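Glycosyl hydrolase, BNR repeat (Ralstonia eutropha, PDB 3B7F) is of unproven function but, as a seven-bladed beta-propeller with BNR repeats, is thought to be a glycosyl hydrolase. Local coordinates at residues L25-I30 with W34-D39; P40-W45 with G355-T360; F281-H286 with R291-F296; I365-D370 with Q376-H381. All blocks are in the same frame, centred on the assembly; numbering follows the deposited sequence.

Contact 1 of 4, residues L25-I30 with W34-D39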
# COMPACT_ATOMS: atom_id res chain seq x y z
N LEU A 25 3.56 10.83 10.27
CA LEU A 25 3.79 10.11 9.01
C LEU A 25 5.00 9.24 9.28
O LEU A 25 5.96 9.72 9.83
CB LEU A 25 4.05 11.05 7.83
CG LEU A 25 2.99 12.10 7.50
CD1 LEU A 25 3.53 12.96 6.38
CD2 LEU A 25 1.61 11.46 7.12
N LEU A 26 4.92 7.97 8.90
CA LEU A 26 5.94 6.95 9.11
C LEU A 26 6.52 6.72 7.74
O LEU A 26 5.82 6.18 6.88
CB LEU A 26 5.29 5.67 9.64
CG LEU A 26 4.21 5.80 10.73
CD1 LEU A 26 3.70 4.36 11.12
CD2 LEU A 26 4.73 6.57 11.93
N VAL A 27 7.80 7.11 7.55
CA VAL A 27 8.42 7.15 6.26
C VAL A 27 9.52 6.10 6.13
O VAL A 27 10.55 6.20 6.80
CB VAL A 27 9.05 8.56 5.99
CG1 VAL A 27 9.62 8.63 4.58
CG2 VAL A 27 8.04 9.68 6.25
N ALA A 28 9.31 5.14 5.23
CA ALA A 28 10.23 4.05 4.97
C ALA A 28 11.06 4.40 3.75
O ALA A 28 10.49 4.75 2.71
CB ALA A 28 9.46 2.74 4.72
N THR A 29 12.39 4.34 3.88
CA THR A 29 13.28 4.63 2.77
C THR A 29 14.32 3.54 2.64
O THR A 29 14.52 2.71 3.55
CB THR A 29 14.03 6.00 2.89
OG1 THR A 29 15.21 5.84 3.68
CG2 THR A 29 13.13 7.09 3.47
N ILE A 30 14.99 3.58 1.50
CA ILE A 30 16.04 2.66 1.17
C ILE A 30 17.23 2.67 2.16
O ILE A 30 17.97 1.68 2.21
CB ILE A 30 16.53 2.93 -0.28
CG1 ILE A 30 17.28 1.72 -0.86
CG2 ILE A 30 17.36 4.25 -0.30
CD1 ILE A 30 17.46 1.77 -2.41
N TRP A 34 12.24 7.49 8.81
CA TRP A 34 12.10 8.85 9.30
C TRP A 34 10.64 8.97 9.71
O TRP A 34 9.80 8.19 9.28
CB TRP A 34 12.50 9.88 8.27
CG TRP A 34 13.94 10.25 8.19
CD1 TRP A 34 14.53 11.34 8.75
CD2 TRP A 34 14.98 9.56 7.48
NE1 TRP A 34 15.85 11.38 8.43
CE2 TRP A 34 16.16 10.30 7.65
CE3 TRP A 34 15.03 8.37 6.75
CZ2 TRP A 34 17.38 9.90 7.12
CZ3 TRP A 34 16.25 7.98 6.20
CH2 TRP A 34 17.40 8.75 6.37
N PHE A 35 10.38 9.95 10.58
CA PHE A 35 9.08 10.17 11.17
C PHE A 35 8.79 11.63 11.15
O PHE A 35 9.65 12.43 11.52
CB PHE A 35 9.07 9.66 12.60
CG PHE A 35 9.32 8.20 12.69
CD1 PHE A 35 8.28 7.30 12.60
CD2 PHE A 35 10.62 7.71 12.81
CE1 PHE A 35 8.51 5.93 12.64
CE2 PHE A 35 10.85 6.35 12.87
CZ PHE A 35 9.79 5.46 12.79
N LEU A 36 7.58 11.99 10.70
CA LEU A 36 7.16 13.40 10.63
C LEU A 36 6.01 13.60 11.58
O LEU A 36 5.11 12.79 11.59
CB LEU A 36 6.80 13.82 9.21
CG LEU A 36 7.95 14.22 8.30
CD1 LEU A 36 7.59 14.03 6.83
CD2 LEU A 36 8.42 15.68 8.61
N ALA A 37 6.05 14.65 12.40
CA ALA A 37 4.96 14.91 13.36
C ALA A 37 4.45 16.34 13.19
O ALA A 37 5.24 17.28 13.14
CB ALA A 37 5.44 14.65 14.80
N SER A 38 3.13 16.51 13.12
CA SER A 38 2.54 17.84 12.96
C SER A 38 2.04 18.43 14.27
O SER A 38 1.93 17.74 15.28
CB SER A 38 1.36 17.81 12.01
OG SER A 38 0.16 17.33 12.62
N ASP A 39 1.77 19.73 14.20
CA ASP A 39 1.03 20.46 15.24
C ASP A 39 -0.46 20.08 15.00
O ASP A 39 -0.79 19.45 13.97
CB ASP A 39 1.30 21.98 15.19
CG ASP A 39 0.94 22.63 13.87
OD1 ASP A 39 0.55 21.96 12.89
OD2 ASP A 39 1.10 23.86 13.79
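L25 and L36 face each other across two antiparallel strands, with their CB atoms 4.1 Å apart. Their backbones are joined by a reciprocal pair of hydrogen bonds, L25 N to L36 O and L36 N to L25 O. The second is 2.9 Å long, nearly straight at 171°, and lies in the carbonyl plane. V27 and W34 repeat the pattern, so four bonds hold the tight part of the hairpin.

Between these pairs lies the non-hydrogen-bonded pair L26 and F35, on the other face of the sheet. CD2 of L26 meets the F35 ring at its edge and in its plane, 3.7 Å from CD1. CG of F35 lies anti to its carbonyl carbon (chi1 -62°), and the end of the ring leans toward the neighbouring strand. F35 CA also gives a C-H...O contact to L25 O at 3.4 Å.

Toward the turn, T29 OG1 sits 3.5 Å from CZ3 of W34, near the plane of the indole. This hydroxyl is bonded within the turn, to G32 O and K31 N. The far end is looser. There A37 and S38 are partly exposed. S38 OG bonds to D39 O and to V23 N, so side-chain bonds beyond the regular pairing hold this end.

The hairpin forms the middle of a four-stranded blade. Strand 45-51 flanks the strand of W34 and F35, and F35 makes a cation-pi contact with R48. Strand 385-391, from the C-terminal end, flanks the strand of L25 and V27. L26 also touches I60 of strand 56-62, in the next blade.

Contact 2 of 4, residues P40-W45 with G355-T360; sequences PARRTW and GVYFGT. With EDO (1,2-ethanediol), chain P.
R42 leads its side chain from the loop 40-45 toward G355 and Y357. CG leaves CB anti to the carbonyl carbon (chi1 -63°), and the chain runs extended to CD. CD lies 3.7 Å from Y357 OH. At chi3 (-70°) the chain bends, and this swings the guanidinium toward the start of the other segment. NH1 ends 3.2 Å from G355 N, at the edge of the guanidinium and in its plane. Both are donors, so this pair is no hydrogen bond. D349 explains the closeness: its carboxylate forms a salt bridge with R42 NH1 and accepts from both Y357 OH and G355 N. NH2 reaches P353 O instead.

W45 supplies the apolar half. Its CZ2 packs 3.6 Å from CE1 of Y357, and CH2 is almost as near. The two rings meet obliquely, their planes at 76°. Y357 OH lies in the plane of the indole, at its edge. The phenol is thus bordered by the R42 chain and the W45 ring, while its hydroxyl is held by D349.

Away from the other segment, T44 OG1 is 2.9 Å from O2 of an ethanediol, to which it is hydrogen-bonded.

The contact brings the loop between strands 32-38 and 45-51 against strand 356-359 of the adjoining blade. W45 also rests on L36, and both W45 and Y357 touch L25 of strand 24-29.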
# COMPACT_ATOMS: atom_id res chain seq x y z
N PRO A 40 -1.37 20.43 15.93
CA PRO A 40 -2.77 20.04 15.72
C PRO A 40 -3.43 20.59 14.43
O PRO A 40 -4.30 19.94 13.86
CB PRO A 40 -3.47 20.61 16.95
CG PRO A 40 -2.37 20.80 17.96
CD PRO A 40 -1.18 21.18 17.18
N ALA A 41 -3.02 21.78 14.02
CA ALA A 41 -3.49 22.43 12.82
C ALA A 41 -2.88 21.86 11.54
O ALA A 41 -3.28 22.29 10.49
CB ALA A 41 -3.22 23.95 12.90
N ARG A 42 -1.92 20.93 11.62
CA ARG A 42 -1.24 20.33 10.47
C ARG A 42 -0.58 21.36 9.57
O ARG A 42 -0.60 21.20 8.32
CB ARG A 42 -2.18 19.43 9.64
CG ARG A 42 -2.71 18.22 10.41
CD ARG A 42 -3.69 17.44 9.57
NE ARG A 42 -4.93 18.19 9.39
CZ ARG A 42 -5.90 17.94 8.51
NH1 ARG A 42 -5.80 16.97 7.64
NH2 ARG A 42 -7.00 18.71 8.48
N ARG A 43 -0.01 22.41 10.17
CA ARG A 43 0.68 23.44 9.37
C ARG A 43 2.21 23.39 9.49
O ARG A 43 2.88 23.56 8.48
CB ARG A 43 0.09 24.84 9.58
CG ARG A 43 0.76 25.79 10.53
CD ARG A 43 0.49 27.21 10.02
NE ARG A 43 1.26 27.51 8.80
CZ ARG A 43 2.41 28.19 8.73
NH1 ARG A 43 3.01 28.72 9.81
NH2 ARG A 43 2.98 28.37 7.53
N THR A 44 2.74 23.16 10.69
CA THR A 44 4.19 23.00 10.87
C THR A 44 4.47 21.53 11.21
O THR A 44 3.66 20.89 11.90
CB THR A 44 4.76 23.95 11.96
OG1 THR A 44 4.17 23.62 13.22
CG2 THR A 44 4.47 25.41 11.61
N TRP A 45 5.60 21.01 10.72
CA TRP A 45 6.02 19.62 10.90
C TRP A 45 7.45 19.49 11.44
O TRP A 45 8.32 20.28 11.12
CB TRP A 45 5.92 18.84 9.59
CG TRP A 45 4.50 18.70 9.08
CD1 TRP A 45 3.79 19.64 8.43
CD2 TRP A 45 3.66 17.54 9.17
NE1 TRP A 45 2.55 19.15 8.11
CE2 TRP A 45 2.44 17.87 8.56
CE3 TRP A 45 3.81 16.27 9.72
CZ2 TRP A 45 1.37 16.98 8.47
CZ3 TRP A 45 2.74 15.38 9.64
CH2 TRP A 45 1.54 15.73 9.01
N GLY A 355 -6.46 15.10 5.08
CA GLY A 355 -5.16 15.45 4.60
C GLY A 355 -4.62 14.28 3.81
O GLY A 355 -4.98 13.12 4.09
N VAL A 356 -3.81 14.59 2.80
CA VAL A 356 -3.25 13.61 1.87
C VAL A 356 -1.73 13.88 1.75
O VAL A 356 -1.25 15.02 1.81
CB VAL A 356 -3.95 13.67 0.49
CG1 VAL A 356 -3.48 12.51 -0.41
CG2 VAL A 356 -5.47 13.64 0.64
N TYR A 357 -0.97 12.82 1.62
CA TYR A 357 0.48 12.93 1.67
C TYR A 357 1.11 12.01 0.69
O TYR A 357 0.58 10.95 0.44
CB TYR A 357 0.96 12.50 3.08
CG TYR A 357 0.23 13.17 4.22
CD1 TYR A 357 0.67 14.39 4.73
CD2 TYR A 357 -0.95 12.63 4.75
CE1 TYR A 357 -0.04 15.05 5.76
CE2 TYR A 357 -1.65 13.28 5.75
CZ TYR A 357 -1.17 14.49 6.27
OH TYR A 357 -1.85 15.15 7.28
N PHE A 358 2.25 12.39 0.14
CA PHE A 358 3.00 11.44 -0.69
C PHE A 358 4.51 11.63 -0.59
O PHE A 358 4.98 12.73 -0.31
CB PHE A 358 2.50 11.39 -2.15
CG PHE A 358 2.77 12.65 -2.97
CD1 PHE A 358 3.98 12.83 -3.64
CD2 PHE A 358 1.78 13.60 -3.15
CE1 PHE A 358 4.22 13.95 -4.42
CE2 PHE A 358 2.02 14.76 -3.91
CZ PHE A 358 3.24 14.91 -4.55
N GLY A 359 5.24 10.55 -0.86
CA GLY A 359 6.70 10.54 -0.80
C GLY A 359 7.24 10.10 -2.13
O GLY A 359 6.76 9.13 -2.71
N THR A 360 8.28 10.78 -2.60
CA THR A 360 8.86 10.52 -3.90
C THR A 360 10.18 9.75 -3.78
O THR A 360 10.81 9.73 -2.73
CB THR A 360 9.09 11.81 -4.68
OG1 THR A 360 10.16 12.51 -4.09
CG2 THR A 360 7.82 12.71 -4.71
C1 EDO P . 5.12 19.99 16.52
O1 EDO P . 5.46 18.96 15.58
C2 EDO P . 5.52 21.35 15.97
O2 EDO P . 5.39 21.39 14.54

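Contact 3 of 4, residues F281-H286 with R291-F296. With EDO (1,2-ethanediol), chain H.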
# COMPACT_ATOMS: atom_id res chain seq x y z
N PHE A 281 1.00 3.90 -9.48
CA PHE A 281 1.21 2.91 -8.41
C PHE A 281 0.28 2.93 -7.20
O PHE A 281 -0.40 1.92 -6.93
CB PHE A 281 2.70 2.92 -7.97
CG PHE A 281 3.64 2.39 -9.03
CD1 PHE A 281 3.71 1.03 -9.29
CD2 PHE A 281 4.47 3.25 -9.74
CE1 PHE A 281 4.56 0.53 -10.27
CE2 PHE A 281 5.33 2.77 -10.71
CZ PHE A 281 5.37 1.40 -10.98
N PRO A 282 0.22 4.05 -6.45
CA PRO A 282 -0.65 4.05 -5.25
C PRO A 282 -2.14 4.41 -5.48
O PRO A 282 -2.50 5.03 -6.50
CB PRO A 282 -0.04 5.19 -4.42
CG PRO A 282 0.41 6.17 -5.46
CD PRO A 282 0.87 5.37 -6.63
N ILE A 283 -2.99 4.00 -4.55
CA ILE A 283 -4.40 4.43 -4.52
C ILE A 283 -4.77 4.63 -3.03
O ILE A 283 -4.36 3.85 -2.19
CB ILE A 283 -5.36 3.46 -5.28
CG1 ILE A 283 -6.71 4.14 -5.55
CG2 ILE A 283 -5.56 2.12 -4.53
CD1 ILE A 283 -7.52 3.54 -6.73
N VAL A 284 -5.52 5.68 -2.72
CA VAL A 284 -5.90 6.01 -1.34
C VAL A 284 -7.36 6.41 -1.32
O VAL A 284 -7.79 7.11 -2.22
CB VAL A 284 -5.00 7.18 -0.75
CG1 VAL A 284 -5.57 7.72 0.56
CG2 VAL A 284 -3.58 6.70 -0.58
N VAL A 285 -8.11 5.98 -0.31
CA VAL A 285 -9.54 6.31 -0.19
C VAL A 285 -9.79 7.23 1.00
O VAL A 285 -9.07 7.16 1.98
CB VAL A 285 -10.41 5.05 -0.03
CG1 VAL A 285 -10.05 4.07 -1.05
CG2 VAL A 285 -10.27 4.40 1.39
N HIS A 286 -10.76 8.12 0.89
CA HIS A 286 -11.17 9.00 1.98
C HIS A 286 -11.81 8.08 3.05
O HIS A 286 -12.65 7.28 2.73
CB HIS A 286 -12.17 10.02 1.43
CG HIS A 286 -12.60 11.08 2.39
ND1 HIS A 286 -13.35 10.82 3.51
CD2 HIS A 286 -12.45 12.42 2.35
CE1 HIS A 286 -13.63 11.95 4.14
NE2 HIS A 286 -13.11 12.94 3.44
N ARG A 291 -16.77 7.47 -2.13
CA ARG A 291 -16.71 8.07 -3.48
C ARG A 291 -15.41 8.84 -3.76
O ARG A 291 -15.14 9.14 -4.91
CB ARG A 291 -17.93 8.97 -3.70
CG ARG A 291 -19.24 8.18 -3.73
CD ARG A 291 -20.54 9.01 -3.74
NE ARG A 291 -20.79 9.86 -4.91
CZ ARG A 291 -21.18 9.46 -6.14
NH1 ARG A 291 -21.29 8.17 -6.45
NH2 ARG A 291 -21.40 10.36 -7.09
N THR A 292 -14.63 9.13 -2.71
CA THR A 292 -13.42 9.93 -2.83
C THR A 292 -12.17 9.07 -2.76
O THR A 292 -11.96 8.31 -1.81
CB THR A 292 -13.38 11.05 -1.79
OG1 THR A 292 -14.49 11.91 -2.03
CG2 THR A 292 -12.05 11.87 -1.90
N VAL A 293 -11.35 9.20 -3.81
CA VAL A 293 -10.15 8.39 -4.03
C VAL A 293 -9.13 9.28 -4.70
O VAL A 293 -9.51 10.16 -5.47
CB VAL A 293 -10.50 7.12 -4.90
CG1 VAL A 293 -9.29 6.50 -5.52
CG2 VAL A 293 -11.27 6.08 -4.05
N TRP A 294 -7.85 9.06 -4.37
CA TRP A 294 -6.70 9.78 -4.92
C TRP A 294 -5.74 8.80 -5.59
O TRP A 294 -5.53 7.72 -5.05
CB TRP A 294 -5.91 10.51 -3.82
CG TRP A 294 -6.63 11.62 -3.20
CD1 TRP A 294 -6.66 12.89 -3.63
CD2 TRP A 294 -7.46 11.56 -2.03
NE1 TRP A 294 -7.43 13.65 -2.81
CE2 TRP A 294 -7.97 12.86 -1.83
CE3 TRP A 294 -7.83 10.54 -1.14
CZ2 TRP A 294 -8.80 13.18 -0.75
CZ3 TRP A 294 -8.65 10.86 -0.06
CH2 TRP A 294 -9.13 12.18 0.12
N VAL A 295 -5.17 9.20 -6.74
CA VAL A 295 -4.14 8.45 -7.45
C VAL A 295 -2.96 9.41 -7.81
O VAL A 295 -3.08 10.60 -7.65
CB VAL A 295 -4.69 7.71 -8.75
CG1 VAL A 295 -5.70 6.61 -8.34
CG2 VAL A 295 -5.30 8.71 -9.81
N PHE A 296 -1.82 8.85 -8.22
CA PHE A 296 -0.66 9.61 -8.67
C PHE A 296 -0.21 9.05 -10.04
O PHE A 296 0.63 8.14 -10.10
CB PHE A 296 0.49 9.58 -7.68
CG PHE A 296 1.57 10.60 -8.04
CD1 PHE A 296 2.60 10.29 -8.94
CD2 PHE A 296 1.50 11.91 -7.52
CE1 PHE A 296 3.56 11.26 -9.27
CE2 PHE A 296 2.45 12.86 -7.85
CZ PHE A 296 3.49 12.54 -8.72
C1 EDO H . -15.99 15.06 0.96
O1 EDO H . -16.24 13.68 1.28
C2 EDO H . -14.73 15.25 0.10
O2 EDO H . -14.72 14.53 -1.16
O HOH W 1 2.46 6.50 -9.24
O HOH W 2 -1.67 6.09 -8.86
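W294 reaches diagonally across its hairpin and lays the rim of its indole against V284 and H286. CG stands anti to the carbonyl carbon (chi1 -67°), which carries the six-membered ring toward the opposite strand. CE3 lies 4.0 Å from V284 CG1, and CZ3 lies 3.6 Å from H286 N. T292 CG2 sits over one face of the indole, offset toward its rim.

H286 crosses W294 obliquely, with CD2 near CH2. Its CB packs against T292 CB at 3.6 Å. One face of the imidazole carries O1 of an ethanediol, whose O2 donates to T292 OG1, itself bonded to D289.

On the opposite face of the sheet, I283 lies side by side with V295 and points the same way. It crosses V293 instead, and their CG1 atoms are only 3.5 Å apart, a tight fit. V285 CG1 meets the other branch of V293, CG2.

V284 and W294 exchange two backbone bonds. H286 N adds a third to T292 O, straight at 173° although the donor stands above the carbonyl plane. Direct pairing stops at the F281 end. One water links F281 N to F296 O, another P282 O to F296 N.

The contact is therefore chiefly apolar. Three direct backbone bonds and two water bridges join the strands, V293 and V295 bond on to strand 315-318, and W294 NE1 is satisfied by E371 O of the adjoining blade.

Contact 4 of 4, residues I365-D370 with Q376-H381. With EDO (1,2-ethanediol), chain V.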
# COMPACT_ATOMS: atom_id res chain seq x y z
N ILE A 365 8.64 14.72 0.76
CA ILE A 365 7.36 14.40 1.34
C ILE A 365 6.52 15.63 1.10
O ILE A 365 6.90 16.72 1.56
CB ILE A 365 7.36 14.12 2.85
CG1 ILE A 365 8.18 12.87 3.16
CG2 ILE A 365 5.91 13.89 3.29
CD1 ILE A 365 7.43 11.55 2.88
N TRP A 366 5.43 15.45 0.33
CA TRP A 366 4.46 16.52 0.02
C TRP A 366 3.21 16.30 0.84
O TRP A 366 2.76 15.16 0.95
CB TRP A 366 4.14 16.56 -1.45
CG TRP A 366 5.33 17.01 -2.26
CD1 TRP A 366 6.33 16.23 -2.72
CD2 TRP A 366 5.62 18.33 -2.71
NE1 TRP A 366 7.21 16.96 -3.44
CE2 TRP A 366 6.81 18.27 -3.46
CE3 TRP A 366 4.99 19.57 -2.55
CZ2 TRP A 366 7.41 19.42 -4.03
CZ3 TRP A 366 5.55 20.69 -3.13
CH2 TRP A 366 6.76 20.61 -3.87
N ALA A 367 2.67 17.36 1.43
CA ALA A 367 1.50 17.26 2.33
C ALA A 367 0.39 18.21 1.93
O ALA A 367 0.66 19.30 1.46
CB ALA A 367 1.90 17.54 3.77
N SER A 368 -0.85 17.75 2.06
CA SER A 368 -2.03 18.55 1.87
C SER A 368 -2.89 18.40 3.11
O SER A 368 -3.04 17.29 3.60
CB SER A 368 -2.83 18.05 0.69
OG SER A 368 -4.02 18.79 0.60
N ALA A 369 -3.41 19.51 3.63
CA ALA A 369 -4.36 19.48 4.74
C ALA A 369 -5.77 19.83 4.25
O ALA A 369 -6.65 20.08 5.08
CB ALA A 369 -3.93 20.46 5.85
N ASP A 370 -6.00 19.85 2.92
CA ASP A 370 -7.32 20.18 2.34
C ASP A 370 -7.73 19.24 1.18
O ASP A 370 -8.14 19.69 0.12
CB ASP A 370 -7.39 21.67 1.93
CG ASP A 370 -6.38 22.06 0.83
OD1 ASP A 370 -5.45 21.30 0.53
OD2 ASP A 370 -6.53 23.16 0.26
N GLN A 376 2.33 21.21 0.01
CA GLN A 376 3.48 21.86 0.62
C GLN A 376 4.53 20.78 0.83
O GLN A 376 4.23 19.71 1.36
CB GLN A 376 3.08 22.47 1.96
CG GLN A 376 4.17 23.17 2.78
CD GLN A 376 4.58 24.56 2.25
OE1 GLN A 376 3.73 25.39 1.88
NE2 GLN A 376 5.90 24.83 2.26
N CYS A 377 5.75 21.03 0.40
CA CYS A 377 6.84 20.12 0.68
C CYS A 377 7.25 20.30 2.16
O CYS A 377 7.77 21.33 2.54
CB CYS A 377 8.03 20.36 -0.25
SG CYS A 377 9.31 19.11 0.01
N ILE A 378 7.02 19.28 2.97
CA ILE A 378 7.34 19.29 4.41
C ILE A 378 8.64 18.54 4.76
O ILE A 378 9.06 18.54 5.90
CB ILE A 378 6.15 18.77 5.26
CG1 ILE A 378 5.77 17.32 4.91
CG2 ILE A 378 4.92 19.73 5.08
CD1 ILE A 378 4.82 16.70 5.88
N ALA A 379 9.25 17.86 3.79
CA ALA A 379 10.57 17.20 3.93
C ALA A 379 11.17 17.00 2.55
O ALA A 379 10.45 16.68 1.62
CB ALA A 379 10.46 15.86 4.62
N SER A 380 12.47 17.23 2.42
CA SER A 380 13.22 17.01 1.19
C SER A 380 14.59 16.39 1.53
O SER A 380 15.01 16.31 2.69
CB SER A 380 13.40 18.32 0.40
OG SER A 380 14.26 19.19 1.08
N HIS A 381 15.27 15.93 0.49
CA HIS A 381 16.60 15.31 0.61
C HIS A 381 16.70 14.06 1.52
O HIS A 381 17.74 13.79 2.13
CB HIS A 381 17.64 16.37 0.98
CG HIS A 381 17.73 17.49 0.00
ND1 HIS A 381 17.27 18.75 0.28
CD2 HIS A 381 18.24 17.54 -1.25
CE1 HIS A 381 17.51 19.54 -0.76
NE2 HIS A 381 18.10 18.82 -1.69
C1 EDO V . -11.82 20.84 0.43
O1 EDO V . -10.75 21.35 -0.37
C2 EDO V . -11.30 20.56 1.84
O2 EDO V . -10.83 21.76 2.47
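I378 lays its chain against I365 and A367. Its CG1 lies 3.8 Å from I365 CG2, and its CD1 lies 3.7 Å from A367 CB. CG1 of I378 stands between the backbone N and the carbonyl carbon (chi1 61°), and this turns the chain along the neighbouring strand. I365 CB also meets A379 CB.

On the other face, C377 sits over the indole of W366. Its CB is 3.7 Å from the centroid of the six-membered ring and only 5° off the normal, a clear CH-pi contact. SG is farther, 4.6 Å from the same centroid, and still over the face. W366 NE1 is bonded to E364, and F358 stacks on the W366 ring.

The backbone bonds run round this centre. A367 and Q376 pair reciprocally, and I365 N donates to A379 O at 2.8 Å. I365 O takes two donors. I378 N comes in nearly along the C=O axis at 2.9 Å, while A379 N makes a weak bond at 3.4 Å.

The polar edge lies beyond the strand. S368 OG accepts from D370 N in an ST turn and also bonds to G372 N. D370 OD2 holds H374, and D370 O accepts from an ethanediol. Q376 is exposed at the outer strand.

I378 and A379 both stand opposite I365, which makes a classic beta bulge. The hairpin is the outer pair of strands in a four-stranded propeller blade, and the turn begun by S368 and D370 is consistent with the Asp-box of BNR repeats.

Contacts 1, 3 and 4 are antiparallel hairpins within three different propeller blades, whereas contact 2 joins two blades. Contacts 1 and 3 are buried; contacts 2 and 4 are partly exposed and lie farther from the chain's centre. Contact 4 shares a sheet with contact 2, since strands 356-359 and 365-368 are neighbours. Both pack against contact 1, through L25 and L36. Contact 3 touches contact 2 through W294 on V356 and F296 on F358 but does not reach contacts 1 or 4. Regular backbone pairing dominates contact 1, bridging waters extend contact 3, and a bulge interrupts contact 4. Contact 2 has no direct hydrogen bond; ring packing and the shared D349 carboxylate join its sides.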